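Local coordinates for protein endo-alpha-mannosidase (Bacteroides thetaiotaomicron, PDB 4ACY) that probably cleaves internal alpha-1,2-mannosidic bonds of mannose-containing N-glycans, acting as a glycoside hydrolase of family GH99, at residues 39-44 and 182-187; 92-97 and 109-114; 122-127 and 133-138; 140-143 and 148-151; 179-182 and 187-190. All blocks are in the same frame, centred on the assembly; numbering follows the deposited sequence. Where two conformers were deposited one is given.

How the contacts relate
The five contacts show how the chemistry of packing changes from the buried strands and helices of a (beta/alpha)8 barrel to its surface. Contacts 1, 3, 4 and 5 are mainly buried, whereas contact 2 lies at the surface, where an irregular loop meets helix 102-115. Contacts 3 and 4 both use helix 133-145 and join it to successive strands, 117-124 and 148-153, through apolar side chains. Contacts 1 and 5 share Tyr182 and Lys187; here, where chain leads into strands 42-46 and 189-192, a direct hydrogen bond in contact 1 and a bridging water in each accompany the packing. Contact 2 stands apart, with an extended selenomethionine meeting a leucine and a glutamate. Ile109 of its helix also packs against contacts 3 and 4.

Contact 1. Residues 39-44 and 182-187; sequences DDHTIS and YRTHGK
A type I turn from Asp39 to Thr42 presents the carbonyl of Asp40 to Tyr182, while segment 182-187 ends in a type I' turn from Thr184 to Lys187; the backbones stay apart, the CA atoms of Asp40 and Thr184 being separated by 8.0 Å. The direct bond runs from Tyr182 OH to Asp40 O, 2.8 Å long, with a C=O...donor angle of 162°, so the hydroxyl meets the oxygen nearly head-on, and the oxygen lies near the plane of the phenol at its edge. Asp40 O accepts a second hydrogen bond, from water 1, at 3.0 Å. That water also lies 2.9 Å from Thr184 OG1, bridging the two segments. Thr184 can reach it because OG1 stands anti to the backbone N (chi1 -178°), a rotation that leaves CG2 wedged between N and the carbonyl carbon; OG1 is also hydrogen-bonded to Tyr321. CE1 of His41 comes within 4.0 Å of Thr184 OG1. The imidazole is steadied by Asp40, since His41 ND1 donates to Asp40 OD1 over 2.9 Å. Asp39 OD2 secures the turn: it takes the N-H of His41 in an Asx turn and the Thr42 hydroxyl from opposite faces of the carboxylate. With a phenylalanine in place of Tyr182, the Asp40 carbonyl would probably lose the hydroxyl that grips it and keep the bond from water 1. Around this junction, the Tyr182 ring packs on strands 117-124 and 148-153, His41 stacks on Tyr321 and touches helix 359-376, and Asp39 forms a salt bridge with Arg372 of that helix.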
# COMPACT_ATOMS: atom_id res chain seq x y z
N ASP A 39 7.67 -6.32 -13.42
CA ASP A 39 6.65 -7.32 -13.13
C ASP A 39 5.26 -6.75 -12.90
O ASP A 39 5.04 -5.95 -11.99
CB ASP A 39 7.04 -8.19 -11.95
CG ASP A 39 6.16 -9.40 -11.83
OD1 ASP A 39 6.29 -10.31 -12.68
OD2 ASP A 39 5.30 -9.44 -10.92
N ASP A 40 4.31 -7.21 -13.71
CA ASP A 40 2.95 -6.72 -13.62
C ASP A 40 2.07 -7.49 -12.63
O ASP A 40 0.87 -7.31 -12.63
CB ASP A 40 2.29 -6.66 -15.02
CG ASP A 40 2.24 -8.00 -15.71
OD1 ASP A 40 2.38 -9.05 -15.05
OD2 ASP A 40 2.07 -8.01 -16.95
N HIS A 41 2.66 -8.33 -11.79
CA HIS A 41 1.92 -9.01 -10.73
C HIS A 41 2.49 -8.64 -9.36
O HIS A 41 2.20 -9.30 -8.37
CB HIS A 41 1.96 -10.54 -10.93
CG HIS A 41 0.92 -11.06 -11.87
ND1 HIS A 41 0.85 -10.69 -13.19
CD2 HIS A 41 -0.10 -11.93 -11.67
CE1 HIS A 41 -0.18 -11.29 -13.77
NE2 HIS A 41 -0.77 -12.05 -12.87
N THR A 42 3.29 -7.58 -9.33
CA THR A 42 3.88 -7.08 -8.07
C THR A 42 3.42 -5.65 -7.90
O THR A 42 3.59 -4.84 -8.80
CB THR A 42 5.41 -7.13 -8.13
OG1 THR A 42 5.83 -8.47 -8.38
CG2 THR A 42 6.03 -6.64 -6.81
N ILE A 43 2.82 -5.36 -6.74
CA ILE A 43 2.11 -4.11 -6.55
C ILE A 43 2.60 -3.42 -5.28
O ILE A 43 2.47 -3.97 -4.20
CB ILE A 43 0.58 -4.35 -6.43
CG1 ILE A 43 0.07 -5.16 -7.64
CG2 ILE A 43 -0.13 -3.03 -6.35
CD1 ILE A 43 -1.31 -5.81 -7.44
N SER A 44 3.17 -2.23 -5.40
CA SER A 44 3.60 -1.51 -4.20
C SER A 44 2.44 -0.71 -3.63
O SER A 44 1.57 -0.25 -4.37
CB SER A 44 4.77 -0.57 -4.48
OG SER A 44 4.35 0.53 -5.29
N TYR A 182 -3.94 0.52 -14.56
CA TYR A 182 -3.69 -0.91 -14.43
C TYR A 182 -4.89 -1.76 -14.76
O TYR A 182 -6.00 -1.49 -14.29
CB TYR A 182 -3.27 -1.23 -13.01
CG TYR A 182 -2.88 -2.67 -12.75
CD1 TYR A 182 -1.78 -3.25 -13.40
CD2 TYR A 182 -3.55 -3.41 -11.79
CE1 TYR A 182 -1.39 -4.56 -13.10
CE2 TYR A 182 -3.19 -4.71 -11.50
CZ TYR A 182 -2.10 -5.28 -12.16
OH TYR A 182 -1.72 -6.57 -11.83
N ARG A 183 -4.67 -2.81 -15.55
CA ARG A 183 -5.61 -3.91 -15.70
C ARG A 183 -4.85 -5.22 -15.68
O ARG A 183 -3.74 -5.31 -16.21
CB ARG A 183 -6.39 -3.79 -17.01
CG ARG A 183 -7.40 -2.70 -16.99
CD ARG A 183 -8.24 -2.70 -18.25
NE ARG A 183 -9.18 -1.59 -18.22
CZ ARG A 183 -8.88 -0.34 -18.53
NH1 ARG A 183 -7.65 0.00 -18.89
NH2 ARG A 183 -9.82 0.59 -18.48
N THR A 184 -5.45 -6.22 -15.06
CA THR A 184 -4.88 -7.56 -15.08
C THR A 184 -5.99 -8.54 -15.47
O THR A 184 -7.12 -8.42 -15.00
CB THR A 184 -4.17 -7.91 -13.74
OG1 THR A 184 -3.59 -9.21 -13.83
CG2 THR A 184 -5.13 -7.83 -12.55
N HIS A 185 -5.66 -9.47 -16.38
CA HIS A 185 -6.68 -10.31 -17.04
C HIS A 185 -7.85 -9.43 -17.52
O HIS A 185 -9.03 -9.79 -17.39
CB HIS A 185 -7.14 -11.44 -16.11
N GLY A 186 -7.51 -8.24 -18.02
CA GLY A 186 -8.49 -7.31 -18.58
C GLY A 186 -9.33 -6.49 -17.62
O GLY A 186 -10.27 -5.81 -18.05
N LYS A 187 -9.01 -6.52 -16.33
CA LYS A 187 -9.84 -5.84 -15.34
C LYS A 187 -9.02 -4.94 -14.43
O LYS A 187 -7.92 -5.33 -14.03
CB LYS A 187 -10.57 -6.85 -14.46
CG LYS A 187 -11.74 -7.55 -15.11
CD LYS A 187 -12.35 -8.56 -14.15
CE LYS A 187 -13.03 -9.68 -14.92
NZ LYS A 187 -13.68 -10.66 -14.02
O HOH W 1 -0.97 -8.36 -14.73

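Contact 2. Residues 92-97 and 109-114; sequences PELGTY and IRMHIK
Leu94 and Met111 make the apolar part of this contact, reaching toward each other tip to tip, with Leu94 CD1 4.0 Å from Met111 CE. Met111 is a selenomethionine, introduced for the derivative, with SE in place of sulfur. Its side chain is extended beyond CG, which carries the terminal methyl well out from the helix: the CA atoms of Leu94 and Met111 are 11.7 Å apart, and the two side chains together bridge that distance, meeting only at their ends.

The second kind of contact sets a polar atom against the same methyl. Glu93 OE1 lies 3.9 Å from Met111 CE, the two extended chains crossing obliquely. Lys114 is not a partner of this carboxylate, for Glu93 OE1 and Lys114 NZ are 6.8 Å apart; the lysine forms a salt bridge with Asp358 instead.

Backbone bonds shape the two sides separately. Gly95 N donates to Pro92 O at 3.0 Å, closing a type I turn that puts Glu93 and Leu94 at its corner, while the helix keeps its regular pattern, as in Ile113 N to Ile109 O. Leu94 also packs on Lys107 and His108. The arrangement is that of a long loop folded back on the helix it leads into, at the periphery of a TIM barrel.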
# COMPACT_ATOMS: atom_id res chain seq x y z
N PRO A 92 13.92 10.29 4.66
CA PRO A 92 14.03 10.02 3.22
C PRO A 92 15.27 10.62 2.54
O PRO A 92 15.66 11.76 2.83
CB PRO A 92 12.80 10.70 2.63
CG PRO A 92 11.80 10.77 3.77
CD PRO A 92 12.70 11.07 4.97
N GLU A 93 15.84 9.87 1.61
CA GLU A 93 16.86 10.41 0.72
C GLU A 93 16.36 11.69 0.05
O GLU A 93 17.12 12.67 -0.10
CB GLU A 93 17.25 9.37 -0.33
CG GLU A 93 18.36 9.90 -1.24
CD GLU A 93 18.67 9.03 -2.43
OE1 GLU A 93 17.87 8.15 -2.79
OE2 GLU A 93 19.74 9.24 -3.02
N LEU A 94 15.09 11.71 -0.34
CA LEU A 94 14.51 12.86 -1.05
C LEU A 94 14.01 13.98 -0.12
O LEU A 94 13.40 14.96 -0.56
CB LEU A 94 13.43 12.40 -2.04
CG LEU A 94 13.93 11.46 -3.14
CD1 LEU A 94 12.77 11.06 -4.03
CD2 LEU A 94 15.01 12.12 -4.00
N GLY A 95 14.27 13.83 1.17
CA GLY A 95 13.92 14.83 2.17
C GLY A 95 12.43 14.91 2.41
O GLY A 95 11.71 13.93 2.20
N THR A 96 11.98 16.08 2.85
CA THR A 96 10.56 16.35 3.08
C THR A 96 9.92 16.71 1.77
O THR A 96 9.58 17.87 1.51
CB THR A 96 10.31 17.44 4.15
OG1 THR A 96 11.10 18.62 3.84
CG2 THR A 96 10.69 16.91 5.51
N TYR A 97 9.76 15.70 0.92
CA TYR A 97 9.32 15.94 -0.43
C TYR A 97 7.84 16.17 -0.58
O TYR A 97 7.05 15.84 0.30
CB TYR A 97 9.74 14.81 -1.34
CG TYR A 97 9.22 13.42 -1.01
CD1 TYR A 97 7.91 13.04 -1.37
CD2 TYR A 97 10.05 12.46 -0.44
CE1 TYR A 97 7.45 11.75 -1.12
CE2 TYR A 97 9.60 11.16 -0.21
CZ TYR A 97 8.30 10.82 -0.55
OH TYR A 97 7.86 9.53 -0.31
N ILE A 109 9.01 6.82 -9.78
CA ILE A 109 8.77 5.87 -10.87
C ILE A 109 10.09 5.18 -11.24
O ILE A 109 10.14 3.96 -11.38
CB ILE A 109 8.12 6.59 -12.10
CG1 ILE A 109 6.68 7.02 -11.78
CG2 ILE A 109 8.20 5.69 -13.35
CD1 ILE A 109 5.73 5.86 -11.41
N ARG A 110 11.17 5.95 -11.35
CA ARG A 110 12.48 5.36 -11.62
C ARG A 110 12.88 4.34 -10.54
O ARG A 110 13.52 3.30 -10.84
CB ARG A 110 13.55 6.45 -11.76
N MSE A 111 12.49 4.62 -9.29
CA MSE A 111 12.80 3.70 -8.19
C MSE A 111 12.02 2.39 -8.32
O MSE A 111 12.53 1.33 -7.98
CB MSE A 111 12.52 4.36 -6.84
CG MSE A 111 13.51 5.47 -6.51
SE MSE A 111 12.93 6.51 -4.99
CE MSE A 111 14.54 7.56 -4.72
N HIS A 112 10.79 2.48 -8.82
CA HIS A 112 10.03 1.27 -9.10
C HIS A 112 10.68 0.46 -10.22
O HIS A 112 10.76 -0.75 -10.13
CB HIS A 112 8.58 1.61 -9.40
CG HIS A 112 7.81 2.03 -8.19
ND1 HIS A 112 6.96 1.18 -7.50
CD2 HIS A 112 7.82 3.19 -7.49
CE1 HIS A 112 6.44 1.82 -6.47
NE2 HIS A 112 6.95 3.04 -6.44
N ILE A 113 11.16 1.15 -11.26
CA ILE A 113 11.91 0.47 -12.33
C ILE A 113 13.14 -0.26 -11.75
O ILE A 113 13.39 -1.43 -12.06
CB ILE A 113 12.27 1.44 -13.49
CG1 ILE A 113 11.00 2.00 -14.15
CG2 ILE A 113 13.18 0.78 -14.52
CD1 ILE A 113 9.91 0.96 -14.52
N LYS A 114 13.88 0.41 -10.86
CA LYS A 114 15.00 -0.25 -10.17
C LYS A 114 14.56 -1.50 -9.40
O LYS A 114 15.25 -2.52 -9.42
CB LYS A 114 15.72 0.75 -9.24
CG LYS A 114 16.89 0.13 -8.47
CD LYS A 114 17.58 1.11 -7.51
CE LYS A 114 18.35 2.20 -8.24
NZ LYS A 114 18.94 3.17 -7.27

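Contact 3. Residues 122-127 and 133-138; sequences VTWWGE and QSVSLL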
# COMPACT_ATOMS: atom_id res chain seq x y z
N VAL A 122 -2.08 3.46 -5.51
CA VAL A 122 -2.06 4.75 -4.84
C VAL A 122 -3.18 4.90 -3.82
O VAL A 122 -4.35 4.64 -4.12
CB VAL A 122 -2.08 5.92 -5.86
CG1 VAL A 122 -3.37 5.95 -6.65
CG2 VAL A 122 -1.87 7.24 -5.14
N THR A 123 -2.81 5.37 -2.64
CA THR A 123 -3.78 5.72 -1.61
C THR A 123 -4.89 6.64 -2.17
O THR A 123 -4.61 7.64 -2.85
CB THR A 123 -3.03 6.32 -0.40
OG1 THR A 123 -3.86 6.29 0.76
CG2 THR A 123 -2.56 7.76 -0.71
N TRP A 124 -6.16 6.31 -1.89
CA TRP A 124 -7.28 7.08 -2.43
C TRP A 124 -8.27 7.42 -1.32
O TRP A 124 -8.84 6.53 -0.68
CB TRP A 124 -7.99 6.29 -3.55
CG TRP A 124 -9.09 7.09 -4.19
CD1 TRP A 124 -10.43 7.01 -3.89
CD2 TRP A 124 -8.95 8.10 -5.19
NE1 TRP A 124 -11.13 7.91 -4.68
CE2 TRP A 124 -10.25 8.59 -5.48
CE3 TRP A 124 -7.86 8.63 -5.88
CZ2 TRP A 124 -10.48 9.59 -6.43
CZ3 TRP A 124 -8.09 9.64 -6.83
CH2 TRP A 124 -9.39 10.10 -7.10
N TRP A 125 -8.45 8.71 -1.10
CA TRP A 125 -9.18 9.19 0.08
C TRP A 125 -10.56 9.77 -0.25
O TRP A 125 -11.10 10.57 0.51
CB TRP A 125 -8.30 10.16 0.88
CG TRP A 125 -7.25 9.42 1.63
CD1 TRP A 125 -5.96 9.16 1.23
CD2 TRP A 125 -7.41 8.79 2.91
NE1 TRP A 125 -5.31 8.42 2.19
CE2 TRP A 125 -6.17 8.19 3.24
CE3 TRP A 125 -8.47 8.70 3.82
CZ2 TRP A 125 -5.97 7.48 4.43
CZ3 TRP A 125 -8.27 7.99 5.00
CH2 TRP A 125 -7.02 7.40 5.30
N GLY A 126 -11.13 9.34 -1.36
CA GLY A 126 -12.49 9.72 -1.71
C GLY A 126 -12.63 11.06 -2.40
O GLY A 126 -11.71 11.51 -3.08
N GLU A 127 -13.79 11.69 -2.23
CA GLU A 127 -14.09 12.96 -2.91
C GLU A 127 -12.99 14.02 -2.77
O GLU A 127 -12.74 14.78 -3.70
CB GLU A 127 -15.45 13.51 -2.46
N GLN A 133 -3.63 16.61 -8.15
CA GLN A 133 -2.53 16.78 -9.10
C GLN A 133 -1.63 15.56 -9.22
O GLN A 133 -1.18 15.23 -10.32
CB GLN A 133 -1.71 18.02 -8.72
N SER A 134 -1.37 14.89 -8.09
CA SER A 134 -0.36 13.84 -8.03
C SER A 134 -0.76 12.61 -8.84
O SER A 134 0.09 11.98 -9.46
CB SER A 134 -0.04 13.44 -6.58
OG SER A 134 -1.19 12.95 -5.94
N VAL A 135 -2.05 12.28 -8.85
CA VAL A 135 -2.47 11.07 -9.56
C VAL A 135 -2.23 11.16 -11.08
O VAL A 135 -1.71 10.22 -11.68
CB VAL A 135 -3.92 10.65 -9.22
CG1 VAL A 135 -4.33 9.44 -10.04
CG2 VAL A 135 -4.01 10.31 -7.73
N SER A 136 -2.59 12.29 -11.68
CA SER A 136 -2.34 12.50 -13.11
C SER A 136 -0.86 12.42 -13.45
O SER A 136 -0.48 11.76 -14.43
CB SER A 136 -2.92 13.84 -13.55
OG SER A 136 -4.33 13.78 -13.48
N LEU A 137 -0.04 13.07 -12.64
CA LEU A 137 1.42 13.03 -12.82
C LEU A 137 1.97 11.62 -12.66
O LEU A 137 2.87 11.23 -13.40
CB LEU A 137 2.13 13.95 -11.82
CG LEU A 137 1.84 15.46 -11.81
CD1 LEU A 137 2.50 16.09 -10.59
CD2 LEU A 137 2.33 16.10 -13.10
N LEU A 138 1.45 10.87 -11.69
CA LEU A 138 1.91 9.50 -11.48
C LEU A 138 1.62 8.65 -12.71
O LEU A 138 2.49 7.92 -13.18
CB LEU A 138 1.26 8.89 -10.23
CG LEU A 138 1.94 7.63 -9.68
CD1 LEU A 138 3.36 7.93 -9.25
CD2 LEU A 138 1.13 7.05 -8.53
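Trp124 and Val135 meet where strand 117-124 faces helix 133-145, and the indole can be followed from root to rim. From CB, the torsion puts CG anti to the backbone N (chi1 -177°), and the second torsion (-97°) stands the ring steeply across the CA-CB-CG plane. Beyond CG the two halves of the indole part company. The five-membered half runs through CD1 to NE1, whose N-H is hydrogen-bonded to Asn167, so this polar atom is satisfied although the residue is buried. On the six-membered half, CE3 comes first and packs against CD2 of Phe151, the two ring planes being about 80° apart. Next is CZ3, the atom that touches the helix: Val135 CG2 sits 4.2 Å from Trp124 CZ3, at the edge of the indole and near its plane. The two segments belong to one beta-alpha-beta unit of the TIM barrel, in which the helix lies against the outer side of the strands. Two residues back along the strand, Val122 supplies the larger share of the strand's packing surface. Val122 CA is 7.9 Å from Val135 CA, and the CG1 branch of Val122 also packs on the Phe151 ring. Val122 CB approaches Leu138 CD2 at 4.3 Å, although Leu138 was deposited in two conformers, which makes this touch less certain. Phe151 is met from the helix side too, where CG1 of Val135 packs on its CZ.

Contact 4. Residues 140-143 and 148-151; sequences DEAA and KVCF
Ala142 and Val149 close the second half of a beta-alpha-beta unit of the TIM barrel, the step in which helix 133-145 runs into strand 148-153. The connection is short, and the two backbones are near each other at its base: the CA atoms of Ala142 and Lys148 are 5.9 Å apart. The close approach is consistent with a small residue here, and the Ala142 methyl fills the approach between the helix and the start of the strand. Ala142 CB is 4.3 Å from Lys148 N and 4.2 Å from Val149 CG2. The branch of Val149 that does the touching is set by the first torsion. CG1 takes the position anti to the backbone N (chi1 175°), leaving CG2 beside that N, on the side where the alanine methyl lies. No hydrogen bond crosses the contact, which rests on van der Waals packing of the Ala142 methyl.

Lys148, one residue earlier at the start of the strand, starts in the other direction from the helix. Its chain bends at its first two torsions, then runs straight to NZ, which is hydrogen-bonded to Pro179 O. The backbone of Val149 serves the segment 179-182 as well: Val149 N is hydrogen-bonded to Ala180 O, and Val149 O to Tyr182 N.

Among its surroundings, Ala142 also touches Ile109 of helix 102-115. Val149 is packed further by Leu138 and Leu139 of helix 133-145 and by Val122 of strand 117-124, so the contact lies between two neighbouring barrel strands and two of the helices that wrap them.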
# COMPACT_ATOMS: atom_id res chain seq x y z
N ASP A 140 1.08 9.75 -15.82
CA ASP A 140 1.90 10.27 -16.93
C ASP A 140 3.33 9.73 -16.86
O ASP A 140 3.89 9.25 -17.86
CB ASP A 140 1.91 11.81 -16.92
CG ASP A 140 0.60 12.41 -17.42
OD1 ASP A 140 -0.23 11.67 -17.99
OD2 ASP A 140 0.38 13.63 -17.24
N GLU A 141 3.92 9.78 -15.66
CA GLU A 141 5.28 9.28 -15.47
C GLU A 141 5.38 7.76 -15.58
O GLU A 141 6.36 7.24 -16.13
CB GLU A 141 5.88 9.81 -14.16
CG GLU A 141 6.02 11.34 -14.13
CD GLU A 141 6.98 11.87 -15.19
OE1 GLU A 141 8.00 11.20 -15.47
OE2 GLU A 141 6.71 12.94 -15.77
N ALA A 142 4.37 7.05 -15.08
CA ALA A 142 4.37 5.59 -15.20
C ALA A 142 4.29 5.16 -16.67
O ALA A 142 4.98 4.22 -17.09
CB ALA A 142 3.21 4.98 -14.39
N ALA A 143 3.47 5.86 -17.45
CA ALA A 143 3.26 5.53 -18.86
C ALA A 143 4.55 5.64 -19.69
O ALA A 143 4.70 4.91 -20.67
CB ALA A 143 2.15 6.36 -19.46
N LYS A 148 2.38 0.81 -14.16
CA LYS A 148 0.92 0.91 -14.08
C LYS A 148 0.45 1.40 -12.71
O LYS A 148 1.18 1.25 -11.72
CB LYS A 148 0.25 -0.44 -14.38
CG LYS A 148 0.64 -1.07 -15.72
CD LYS A 148 0.13 -0.27 -16.89
CE LYS A 148 0.53 -0.97 -18.21
NZ LYS A 148 0.12 -0.17 -19.39
N VAL A 149 -0.75 1.96 -12.65
CA VAL A 149 -1.29 2.52 -11.40
C VAL A 149 -2.67 1.92 -11.11
O VAL A 149 -3.56 1.94 -11.98
CB VAL A 149 -1.43 4.06 -11.51
CG1 VAL A 149 -2.09 4.65 -10.28
CG2 VAL A 149 -0.05 4.72 -11.77
N CYS A 150 -2.85 1.39 -9.91
CA CYS A 150 -4.19 1.04 -9.46
C CYS A 150 -4.47 1.80 -8.18
O CYS A 150 -3.66 2.63 -7.75
CB CYS A 150 -4.33 -0.49 -9.29
SG CYS A 150 -3.35 -1.20 -7.94
N PHE A 151 -5.61 1.53 -7.54
CA PHE A 151 -6.07 2.39 -6.47
C PHE A 151 -6.37 1.63 -5.20
O PHE A 151 -6.89 0.51 -5.25
CB PHE A 151 -7.29 3.21 -6.94
CG PHE A 151 -6.93 4.21 -7.99
CD1 PHE A 151 -6.68 3.80 -9.31
CD2 PHE A 151 -6.78 5.55 -7.66
CE1 PHE A 151 -6.27 4.74 -10.29
CE2 PHE A 151 -6.40 6.49 -8.62
CZ PHE A 151 -6.14 6.08 -9.93

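Contact 5. Residues 179-182 and 187-190; sequences PAFY and KPLF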
# COMPACT_ATOMS: atom_id res chain seq x y z
N PRO A 179 -3.13 5.28 -20.58
CA PRO A 179 -2.25 4.16 -20.92
C PRO A 179 -1.66 3.46 -19.69
O PRO A 179 -1.41 2.26 -19.73
CB PRO A 179 -1.12 4.82 -21.73
CG PRO A 179 -1.67 6.10 -22.21
CD PRO A 179 -2.79 6.52 -21.33
N ALA A 180 -1.46 4.20 -18.60
CA ALA A 180 -0.86 3.61 -17.39
C ALA A 180 -1.87 3.10 -16.37
O ALA A 180 -1.49 2.65 -15.29
CB ALA A 180 0.10 4.60 -16.72
N PHE A 181 -3.16 3.17 -16.69
CA PHE A 181 -4.18 2.62 -15.78
C PHE A 181 -4.07 1.09 -15.76
O PHE A 181 -4.11 0.43 -16.80
CB PHE A 181 -5.57 3.08 -16.21
CG PHE A 181 -6.68 2.69 -15.25
CD1 PHE A 181 -6.91 3.44 -14.10
CD2 PHE A 181 -7.52 1.62 -15.53
CE1 PHE A 181 -7.93 3.11 -13.22
CE2 PHE A 181 -8.56 1.28 -14.64
CZ PHE A 181 -8.76 2.03 -13.48
N TYR A 182 -3.94 0.52 -14.56
CA TYR A 182 -3.69 -0.91 -14.43
C TYR A 182 -4.89 -1.76 -14.76
O TYR A 182 -6.00 -1.49 -14.29
CB TYR A 182 -3.27 -1.23 -13.01
CG TYR A 182 -2.88 -2.67 -12.75
CD1 TYR A 182 -1.78 -3.25 -13.40
CD2 TYR A 182 -3.55 -3.41 -11.79
CE1 TYR A 182 -1.39 -4.56 -13.10
CE2 TYR A 182 -3.19 -4.71 -11.50
CZ TYR A 182 -2.10 -5.28 -12.16
OH TYR A 182 -1.72 -6.57 -11.83
N LYS A 187 -9.01 -6.52 -16.33
CA LYS A 187 -9.84 -5.84 -15.34
C LYS A 187 -9.02 -4.94 -14.43
O LYS A 187 -7.92 -5.33 -14.03
CB LYS A 187 -10.57 -6.85 -14.46
CG LYS A 187 -11.74 -7.55 -15.11
CD LYS A 187 -12.35 -8.56 -14.15
CE LYS A 187 -13.03 -9.68 -14.92
NZ LYS A 187 -13.68 -10.66 -14.02
N PRO A 188 -9.57 -3.77 -14.07
CA PRO A 188 -8.92 -2.93 -13.07
C PRO A 188 -8.89 -3.67 -11.74
O PRO A 188 -9.73 -4.53 -11.51
CB PRO A 188 -9.81 -1.70 -12.96
CG PRO A 188 -10.86 -1.83 -14.01
CD PRO A 188 -10.88 -3.23 -14.50
N LEU A 189 -7.95 -3.31 -10.88
CA LEU A 189 -7.86 -3.92 -9.57
C LEU A 189 -7.97 -2.83 -8.51
O LEU A 189 -7.30 -1.81 -8.63
CB LEU A 189 -6.55 -4.70 -9.44
CG LEU A 189 -6.52 -5.62 -8.21
CD1 LEU A 189 -5.89 -6.96 -8.53
CD2 LEU A 189 -5.80 -4.91 -7.10
N PHE A 190 -8.83 -3.04 -7.50
CA PHE A 190 -8.97 -2.11 -6.38
C PHE A 190 -8.74 -2.86 -5.07
O PHE A 190 -9.38 -3.90 -4.82
CB PHE A 190 -10.39 -1.53 -6.35
CG PHE A 190 -10.71 -0.61 -7.49
CD1 PHE A 190 -11.17 -1.13 -8.71
CD2 PHE A 190 -10.59 0.76 -7.36
CE1 PHE A 190 -11.49 -0.27 -9.78
CE2 PHE A 190 -10.89 1.62 -8.42
CZ PHE A 190 -11.35 1.11 -9.63
O HOH W 2 -6.53 -0.86 -11.65
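Phe181 and Tyr182 both carry CG anti to the backbone N (chi1 -173° and -176°), yet as consecutive residues they send their rings to different sides of the chain, one to Pro188 and the other to Leu189. The ring of Phe181 comes up to Pro188 at a slant, and the closest pair is Phe181 CE2 with Pro188 CB, 3.6 Å apart. Tyr182 and Leu189 instead lie side by side and point the same way; Leu189 CB sits in the plane of the phenol at its edge, 3.9 Å from Tyr182 CE2.

Between these two apolar meetings, Tyr182 O is the polar centre. Water 2 donates to this oxygen at 2.8 Å and accepts from Leu189 N at 2.9 Å, standing in for a direct backbone bond. The same oxygen receives a CA-H...O contact from Pro188, with Pro188 CA 3.5 Å from Tyr182 O and an angle of 159° at the hydrogen. Water 2 also lies over one face of the Phe181 ring, 4.0 Å above its plane and offset toward the rim.

The contact brings the loop after helix 161-175 beside the start of strand 189-192, which pairs on its far side with strand 223-227. Phe181 leans on Ile171 and Tyr175 of that helix and on Phe151 of strand 148-153, while Ala180 rests on helix 133-145.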